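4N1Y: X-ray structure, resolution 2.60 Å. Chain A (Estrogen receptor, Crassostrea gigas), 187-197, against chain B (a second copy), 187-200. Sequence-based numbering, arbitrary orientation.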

ATOM      1  N   HIS A 187       3.645  16.427  -8.295  1.00 44.01           N
ATOM      2  CA  HIS A 187       2.216  16.117  -8.203  1.00 41.03           C
ATOM      3  C   HIS A 187       1.905  14.639  -8.368  1.00 39.21           C
ATOM      4  O   HIS A 187       1.293  14.038  -7.495  1.00 45.87           O
ATOM      5  CB  HIS A 187       1.411  16.893  -9.231  1.00 40.69           C
ATOM      6  CG  HIS A 187      -0.060  16.645  -9.139  1.00 42.04           C
ATOM      7  ND1 HIS A 187      -0.855  17.237  -8.179  1.00 44.57           N
ATOM      8  CD2 HIS A 187      -0.879  15.851  -9.868  1.00 38.64           C
ATOM      9  CE1 HIS A 187      -2.105  16.841  -8.339  1.00 42.50           C
ATOM     10  NE2 HIS A 187      -2.146  15.995  -9.352  1.00 42.96           N
ATOM     11  N   VAL A 188       2.306  14.057  -9.492  1.00 41.92           N
ATOM     12  CA  VAL A 188       2.033  12.645  -9.732  1.00 37.66           C
ATOM     13  C   VAL A 188       2.605  11.721  -8.648  1.00 38.07           C
ATOM     14  O   VAL A 188       1.880  10.877  -8.121  1.00 34.68           O
ATOM     15  CB  VAL A 188       2.557  12.210 -11.101  1.00 36.17           C
ATOM     16  CG1 VAL A 188       2.424  10.710 -11.267  1.00 34.77           C
ATOM     17  CG2 VAL A 188       1.773  12.896 -12.167  1.00 45.80           C
ATOM     18  N   PRO A 189       3.887  11.894  -8.284  1.00 39.74           N
ATOM     19  CA  PRO A 189       4.416  10.987  -7.265  1.00 36.69           C
ATOM     20  C   PRO A 189       3.686  11.080  -5.950  1.00 52.98           C
ATOM     21  O   PRO A 189       3.265  10.047  -5.436  1.00 61.74           O
ATOM     22  CB  PRO A 189       5.846  11.466  -7.083  1.00 43.33           C
ATOM     23  CG  PRO A 189       6.171  12.167  -8.349  1.00 49.81           C
ATOM     24  CD  PRO A 189       4.917  12.832  -8.756  1.00 38.58           C
ATOM     25  N   ALA A 190       3.500  12.292  -5.440  1.00 37.49           N
ATOM     26  CA  ALA A 190       2.840  12.465  -4.152  1.00 47.44           C
ATOM     27  C   ALA A 190       1.468  11.803  -4.200  1.00 52.90           C
ATOM     28  O   ALA A 190       1.055  11.123  -3.260  1.00 60.33           O
ATOM     29  CB  ALA A 190       2.716  13.940  -3.778  1.00 38.91           C
ATOM     30  N   VAL A 191       0.764  12.002  -5.300  1.00 35.31           N
ATOM     31  CA  VAL A 191      -0.563  11.447  -5.421  1.00 38.71           C
ATOM     32  C   VAL A 191      -0.556   9.915  -5.449  1.00 51.23           C
ATOM     33  O   VAL A 191      -1.362   9.271  -4.776  1.00 59.72           O
ATOM     34  CB  VAL A 191      -1.247  11.971  -6.681  1.00 33.97           C
ATOM     35  CG1 VAL A 191      -2.465  11.121  -7.041  1.00 34.92           C
ATOM     36  CG2 VAL A 191      -1.606  13.441  -6.505  1.00 39.13           C
ATOM     37  N   LEU A 192       0.353   9.329  -6.217  1.00 48.70           N
ATOM     38  CA  LEU A 192       0.463   7.883  -6.261  1.00 42.17           C
ATOM     39  C   LEU A 192       0.786   7.306  -4.892  1.00 41.43           C
ATOM     40  O   LEU A 192       0.331   6.216  -4.581  1.00 40.91           O
ATOM     41  CB  LEU A 192       1.506   7.454  -7.283  1.00 40.36           C
ATOM     42  CG  LEU A 192       0.985   7.735  -8.686  1.00 47.87           C
ATOM     43  CD1 LEU A 192       1.897   7.148  -9.714  1.00 55.44           C
ATOM     44  CD2 LEU A 192      -0.431   7.206  -8.843  1.00 49.72           C
ATOM     45  N   LEU A 193       1.549   8.037  -4.073  1.00 37.13           N
ATOM     46  CA  LEU A 193       1.885   7.570  -2.722  1.00 33.39           C
ATOM     47  C   LEU A 193       0.671   7.418  -1.818  1.00 41.32           C
ATOM     48  O   LEU A 193       0.707   6.676  -0.834  1.00 49.35           O
ATOM     49  CB  LEU A 193       2.869   8.502  -2.037  1.00 35.99           C
ATOM     50  CG  LEU A 193       4.292   8.407  -2.555  1.00 49.11           C
ATOM     51  CD1 LEU A 193       5.153   9.344  -1.747  1.00 52.53           C
ATOM     52  CD2 LEU A 193       4.792   6.971  -2.514  1.00 53.38           C
ATOM     53  N   LEU A 194      -0.395   8.137  -2.136  1.00 35.99           N
ATOM     54  CA  LEU A 194      -1.641   7.962  -1.417  1.00 37.09           C
ATOM     55  C   LEU A 194      -2.160   6.535  -1.580  1.00 45.87           C
ATOM     56  O   LEU A 194      -2.810   5.999  -0.672  1.00 49.28           O
ATOM     57  CB  LEU A 194      -2.680   8.959  -1.900  1.00 35.89           C
ATOM     58  CG  LEU A 194      -2.348  10.405  -1.557  1.00 41.07           C
ATOM     59  CD1 LEU A 194      -3.411  11.307  -2.125  1.00 36.58           C
ATOM     60  CD2 LEU A 194      -2.272  10.542  -0.037  1.00 46.93           C
ATOM     61  N   LEU A 195      -1.858   5.914  -2.722  1.00 41.24           N
ATOM     62  CA  LEU A 195      -2.338   4.563  -3.001  1.00 36.67           C
ATOM     63  C   LEU A 195      -1.860   3.534  -1.991  1.00 35.78           C
ATOM     64  O   LEU A 195      -2.582   2.589  -1.696  1.00 37.73           O
ATOM     65  CB  LEU A 195      -1.917   4.142  -4.396  1.00 29.23           C
ATOM     66  CG  LEU A 195      -2.709   4.992  -5.376  1.00 38.40           C
ATOM     67  CD1 LEU A 195      -2.291   4.724  -6.809  1.00 39.25           C
ATOM     68  CD2 LEU A 195      -4.159   4.643  -5.193  1.00 28.36           C
ATOM     69  N   THR A 196      -0.668   3.718  -1.435  1.00 36.04           N
ATOM     70  CA  THR A 196      -0.206   2.805  -0.397  1.00 41.56           C
ATOM     71  C   THR A 196      -1.118   2.830   0.839  1.00 44.75           C
ATOM     72  O   THR A 196      -1.371   1.789   1.438  1.00 52.26           O
ATOM     73  CB  THR A 196       1.201   3.134   0.053  1.00 46.46           C
ATOM     74  OG1 THR A 196       1.170   4.322   0.848  1.00 60.49           O
ATOM     75  CG2 THR A 196       2.105   3.328  -1.165  1.00 40.70           C
ATOM     76  N   HIS A 197      -1.618   4.007   1.214  1.00 38.67           N
ATOM     77  CA  HIS A 197      -2.474   4.126   2.408  1.00 38.03           C
ATOM     78  C   HIS A 197      -3.845   3.556   2.142  1.00 37.85           C
ATOM     79  O   HIS A 197      -4.453   2.939   3.015  1.00 42.41           O
ATOM     80  CB  HIS A 197      -2.591   5.582   2.885  1.00 34.90           C
ATOM     81  CG  HIS A 197      -1.274   6.182   3.271  1.00 51.40           C
ATOM     82  ND1 HIS A 197      -0.534   5.718   4.339  1.00 53.80           N
ATOM     83  CD2 HIS A 197      -0.550   7.186   2.720  1.00 33.48           C
ATOM     84  CE1 HIS A 197       0.593   6.402   4.425  1.00 42.80           C
ATOM     85  NE2 HIS A 197       0.607   7.297   3.456  1.00 43.39           N
TER
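Chain B 187-200: HVPAVLLLLTHIRQ

Chain B lies along chain A as a second copy of the same helix, running in nearly the same direction. Both stretches, 187-197 of chain A and 187-200 of chain B, are helical and continue beyond the segments; their axes cross at -18° and approach to 8.1 Å. The pairing is nearly in register. The CA atoms of Pro189(A) and Pro189(B) are 6.3 Å apart, and those of Thr196(A) and Thr196(B) only 4.2 Å, so the backbones draw together toward the C-terminal end of the contact, with the small threonine side chains at the tight point. Together the two stretches bury 623 Å².

Along chain A, His187(A) is out of reach of the chain B stretch, but its carbonyl O accepts a backbone hydrogen bond from N of Val191(A), 3.0 Å away. Val188(A) points toward the partner and opens the contact, its CG1 lying 4.0 Å from CG of Pro189(B). Pro189(A) makes the reciprocal contact, its CG 4.2 Å from CG1 of Val188(B), and its CB also meets CD1 of Leu192(B) at 3.6 Å. Ala190(A) faces away and Val191(A) is out of reach, as the turn of the helix carries them off the shared surface.

Leu192(A) returns to it: in an m, t rotamer, it places CD1 3.6 Å from CB of Pro189(B), the counterpart of the contact made by Pro189(A). Each proline is thus packed against the valine and the leucine of the other chain. Leu193(A) leaves its backbone sideways, but its end comes nearer, and CD2 lies 3.7 Å from CD1 of Leu195(B) and 4.3 Å from CD2 of Leu192(B). Leu194(A) points away. Leu195(A) points toward chain B, its CD1 4.2 Å from CD2 of Leu193(B) and its CB 3.7 Å from CG2 of Thr196(B).

Thr196(A) has the largest covered area of any residue here, 88 Å². Its backbone N is 3.7 Å from CG2 of Thr196(B), and the two CG2 atoms of Thr196(A) and Thr196(B) are 3.8 Å apart, so the methyl groups meet where the helices are close. The hydroxyls turn back to their own helices: OG1 of Thr196(A) donates to O of Leu193(A) at 2.9 Å, and OG1 of Thr196(B) donates to O of Leu193(B) at 2.8 Å. Both threonines adopt the p rotamer.

Beyond the threonines the contact becomes polar, through Arg199(B). Its guanidinium has OG1 of Thr196(A) over one face; that atom is 3.4 Å from NH2 of Arg199(B), but the angle is too poor for a hydrogen bond. At the guanidinium edge lies ND1 of His197(A), 3.1 Å from NH1 of Arg199(B); the CA-to-CB bond of His197(A) points away, although the end of its side chain comes nearer. His197(B) is out of reach of the chain A stretch, which ends at His197(A).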

ATOM      1  N   HIS B 187       8.499   5.816 -15.598  1.00 34.25           N
ATOM      2  CA  HIS B 187       9.348   5.111 -14.647  1.00 38.88           C
ATOM      3  C   HIS B 187       9.028   5.351 -13.163  1.00 46.31           C
ATOM      4  O   HIS B 187       8.713   4.404 -12.422  1.00 46.14           O
ATOM      5  CB  HIS B 187      10.789   5.475 -14.900  1.00 33.77           C
ATOM      6  CG  HIS B 187      11.743   4.784 -13.985  1.00 51.34           C
ATOM      7  ND1 HIS B 187      12.120   3.470 -14.159  1.00 49.21           N
ATOM      8  CD2 HIS B 187      12.397   5.224 -12.886  1.00 48.52           C
ATOM      9  CE1 HIS B 187      12.979   3.136 -13.213  1.00 54.13           C
ATOM     10  NE2 HIS B 187      13.167   4.183 -12.430  1.00 49.99           N
ATOM     11  N   VAL B 188       9.107   6.611 -12.744  1.00 48.71           N
ATOM     12  CA  VAL B 188       8.832   6.981 -11.361  1.00 42.75           C
ATOM     13  C   VAL B 188       7.445   6.529 -10.935  1.00 46.51           C
ATOM     14  O   VAL B 188       7.299   5.940  -9.859  1.00 49.25           O
ATOM     15  CB  VAL B 188       8.978   8.512 -11.131  1.00 49.77           C
ATOM     16  CG1 VAL B 188       8.383   8.932  -9.795  1.00 46.50           C
ATOM     17  CG2 VAL B 188      10.414   8.912 -11.220  1.00 53.71           C
ATOM     18  N   PRO B 189       6.417   6.811 -11.756  1.00 46.71           N
ATOM     19  CA  PRO B 189       5.117   6.283 -11.333  1.00 38.54           C
ATOM     20  C   PRO B 189       5.104   4.753 -11.206  1.00 43.34           C
ATOM     21  O   PRO B 189       4.592   4.261 -10.197  1.00 44.23           O
ATOM     22  CB  PRO B 189       4.172   6.760 -12.433  1.00 34.72           C
ATOM     23  CG  PRO B 189       4.841   7.994 -12.971  1.00 37.56           C
ATOM     24  CD  PRO B 189       6.291   7.701 -12.927  1.00 39.52           C
ATOM     25  N   ALA B 190       5.641   4.015 -12.178  1.00 40.87           N
ATOM     26  CA  ALA B 190       5.607   2.558 -12.082  1.00 29.04           C
ATOM     27  C   ALA B 190       6.274   2.103 -10.796  1.00 32.38           C
ATOM     28  O   ALA B 190       5.740   1.254 -10.077  1.00 37.78           O
ATOM     29  CB  ALA B 190       6.287   1.917 -13.264  1.00 28.25           C
ATOM     30  N   VAL B 191       7.433   2.686 -10.497  1.00 32.48           N
ATOM     31  CA  VAL B 191       8.217   2.246  -9.344  1.00 37.38           C
ATOM     32  C   VAL B 191       7.505   2.580  -8.047  1.00 39.93           C
ATOM     33  O   VAL B 191       7.411   1.750  -7.144  1.00 49.81           O
ATOM     34  CB  VAL B 191       9.614   2.859  -9.340  1.00 39.90           C
ATOM     35  CG1 VAL B 191      10.296   2.573  -8.025  1.00 36.49           C
ATOM     36  CG2 VAL B 191      10.430   2.290 -10.487  1.00 39.30           C
ATOM     37  N   LEU B 192       6.958   3.781  -7.965  1.00 26.87           N
ATOM     38  CA  LEU B 192       6.167   4.129  -6.799  1.00 32.45           C
ATOM     39  C   LEU B 192       5.009   3.143  -6.600  1.00 33.35           C
ATOM     40  O   LEU B 192       4.688   2.780  -5.474  1.00 39.21           O
ATOM     41  CB  LEU B 192       5.646   5.553  -6.951  1.00 38.83           C
ATOM     42  CG  LEU B 192       6.823   6.522  -6.827  1.00 45.13           C
ATOM     43  CD1 LEU B 192       6.353   7.930  -6.800  1.00 34.31           C
ATOM     44  CD2 LEU B 192       7.647   6.187  -5.575  1.00 49.87           C
ATOM     45  N   LEU B 193       4.438   2.646  -7.693  1.00 32.59           N
ATOM     46  CA  LEU B 193       3.338   1.693  -7.591  1.00 41.61           C
ATOM     47  C   LEU B 193       3.775   0.410  -6.892  1.00 40.57           C
ATOM     48  O   LEU B 193       2.957  -0.265  -6.281  1.00 39.29           O
ATOM     49  CB  LEU B 193       2.785   1.337  -8.969  1.00 47.81           C
ATOM     50  CG  LEU B 193       1.937   2.354  -9.728  1.00 48.07           C
ATOM     51  CD1 LEU B 193       1.494   1.762 -11.059  1.00 51.22           C
ATOM     52  CD2 LEU B 193       0.746   2.801  -8.908  1.00 38.42           C
ATOM     53  N   LEU B 194       5.065   0.096  -6.955  1.00 34.15           N
ATOM     54  CA  LEU B 194       5.565  -1.060  -6.237  1.00 35.37           C
ATOM     55  C   LEU B 194       5.374  -0.906  -4.746  1.00 40.06           C
ATOM     56  O   LEU B 194       5.112  -1.888  -4.038  1.00 43.73           O
ATOM     57  CB  LEU B 194       7.040  -1.292  -6.514  1.00 34.24           C
ATOM     58  CG  LEU B 194       7.340  -1.649  -7.956  1.00 37.02           C
ATOM     59  CD1 LEU B 194       8.839  -1.865  -8.129  1.00 43.72           C
ATOM     60  CD2 LEU B 194       6.538  -2.859  -8.372  1.00 38.39           C
ATOM     61  N   LEU B 195       5.461   0.334  -4.276  1.00 45.40           N
ATOM     62  CA  LEU B 195       5.358   0.578  -2.845  1.00 36.95           C
ATOM     63  C   LEU B 195       4.040   0.129  -2.266  1.00 38.53           C
ATOM     64  O   LEU B 195       4.000  -0.305  -1.119  1.00 53.32           O
ATOM     65  CB  LEU B 195       5.574   2.049  -2.515  1.00 23.75           C
ATOM     66  CG  LEU B 195       6.991   2.594  -2.670  1.00 32.88           C
ATOM     67  CD1 LEU B 195       7.014   4.059  -2.214  1.00 40.92           C
ATOM     68  CD2 LEU B 195       8.000   1.770  -1.892  1.00 35.67           C
ATOM     69  N   THR B 196       2.969   0.204  -3.049  1.00 28.94           N
ATOM     70  CA  THR B 196       1.690  -0.285  -2.564  1.00 32.33           C
ATOM     71  C   THR B 196       1.777  -1.790  -2.224  1.00 38.12           C
ATOM     72  O   THR B 196       1.138  -2.249  -1.278  1.00 36.35           O
ATOM     73  CB  THR B 196       0.574  -0.064  -3.565  1.00 37.80           C
ATOM     74  OG1 THR B 196       0.763  -0.954  -4.667  1.00 59.55           O
ATOM     75  CG2 THR B 196       0.568   1.385  -4.065  1.00 26.24           C
ATOM     76  N   HIS B 197       2.547  -2.560  -2.993  1.00 31.72           N
ATOM     77  CA  HIS B 197       2.651  -3.995  -2.709  1.00 29.99           C
ATOM     78  C   HIS B 197       3.522  -4.262  -1.494  1.00 34.54           C
ATOM     79  O   HIS B 197       3.233  -5.159  -0.692  1.00 38.73           O
ATOM     80  CB  HIS B 197       3.159  -4.746  -3.939  1.00 24.58           C
ATOM     81  CG  HIS B 197       2.231  -4.618  -5.101  1.00 33.60           C
ATOM     82  ND1 HIS B 197       0.971  -5.173  -5.097  1.00 33.12           N
ATOM     83  CD2 HIS B 197       2.327  -3.904  -6.250  1.00 27.63           C
ATOM     84  CE1 HIS B 197       0.346  -4.845  -6.217  1.00 37.17           C
ATOM     85  NE2 HIS B 197       1.140  -4.066  -6.928  1.00 24.61           N
ATOM     86  N   ILE B 198       4.588  -3.488  -1.363  1.00 24.57           N
ATOM     87  CA  ILE B 198       5.459  -3.568  -0.204  1.00 25.07           C
ATOM     88  C   ILE B 198       4.686  -3.268   1.083  1.00 36.81           C
ATOM     89  O   ILE B 198       4.889  -3.913   2.111  1.00 44.23           O
ATOM     90  CB  ILE B 198       6.628  -2.613  -0.355  1.00 34.35           C
ATOM     91  CG1 ILE B 198       7.666  -3.208  -1.319  1.00 38.63           C
ATOM     92  CG2 ILE B 198       7.281  -2.353   0.984  1.00 31.70           C
ATOM     93  CD1 ILE B 198       8.388  -4.439  -0.759  1.00 41.22           C
ATOM     94  N   ARG B 199       3.801  -2.281   1.013  1.00 32.28           N
ATOM     95  CA  ARG B 199       2.937  -1.926   2.130  1.00 43.02           C
ATOM     96  C   ARG B 199       2.011  -3.091   2.505  1.00 49.99           C
ATOM     97  O   ARG B 199       1.859  -3.434   3.678  1.00 52.48           O
ATOM     98  CB  ARG B 199       2.118  -0.685   1.775  1.00 41.69           C
ATOM     99  CG  ARG B 199       1.057  -0.300   2.790  1.00 37.24           C
ATOM    100  CD  ARG B 199       1.683   0.266   4.060  1.00 36.41           C
ATOM    101  NE  ARG B 199       2.484   1.476   3.840  1.00 45.28           N
ATOM    102  CZ  ARG B 199       2.033   2.726   3.973  1.00 51.63           C
ATOM    103  NH1 ARG B 199       0.761   2.952   4.288  1.00 51.05           N
ATOM    104  NH2 ARG B 199       2.849   3.758   3.765  1.00 47.51           N
ATOM    105  N   GLN B 200       1.400  -3.703   1.498  1.00 48.89           N
ATOM    106  CA  GLN B 200       0.534  -4.849   1.717  1.00 40.94           C
ATOM    107  C   GLN B 200       1.349  -6.010   2.307  1.00 41.64           C
ATOM    108  O   GLN B 200       0.934  -6.663   3.271  1.00 31.98           O
ATOM    109  CB  GLN B 200      -0.158  -5.249   0.419  1.00 26.46           C
ATOM    110  CG  GLN B 200      -1.160  -6.361   0.593  1.00 40.90           C
ATOM    111  CD  GLN B 200      -2.000  -6.576  -0.642  1.00 50.99           C
ATOM    112  OE1 GLN B 200      -1.577  -6.281  -1.757  1.00 54.33           O
ATOM    113  NE2 GLN B 200      -3.207  -7.082  -0.448  1.00 52.73           N
TER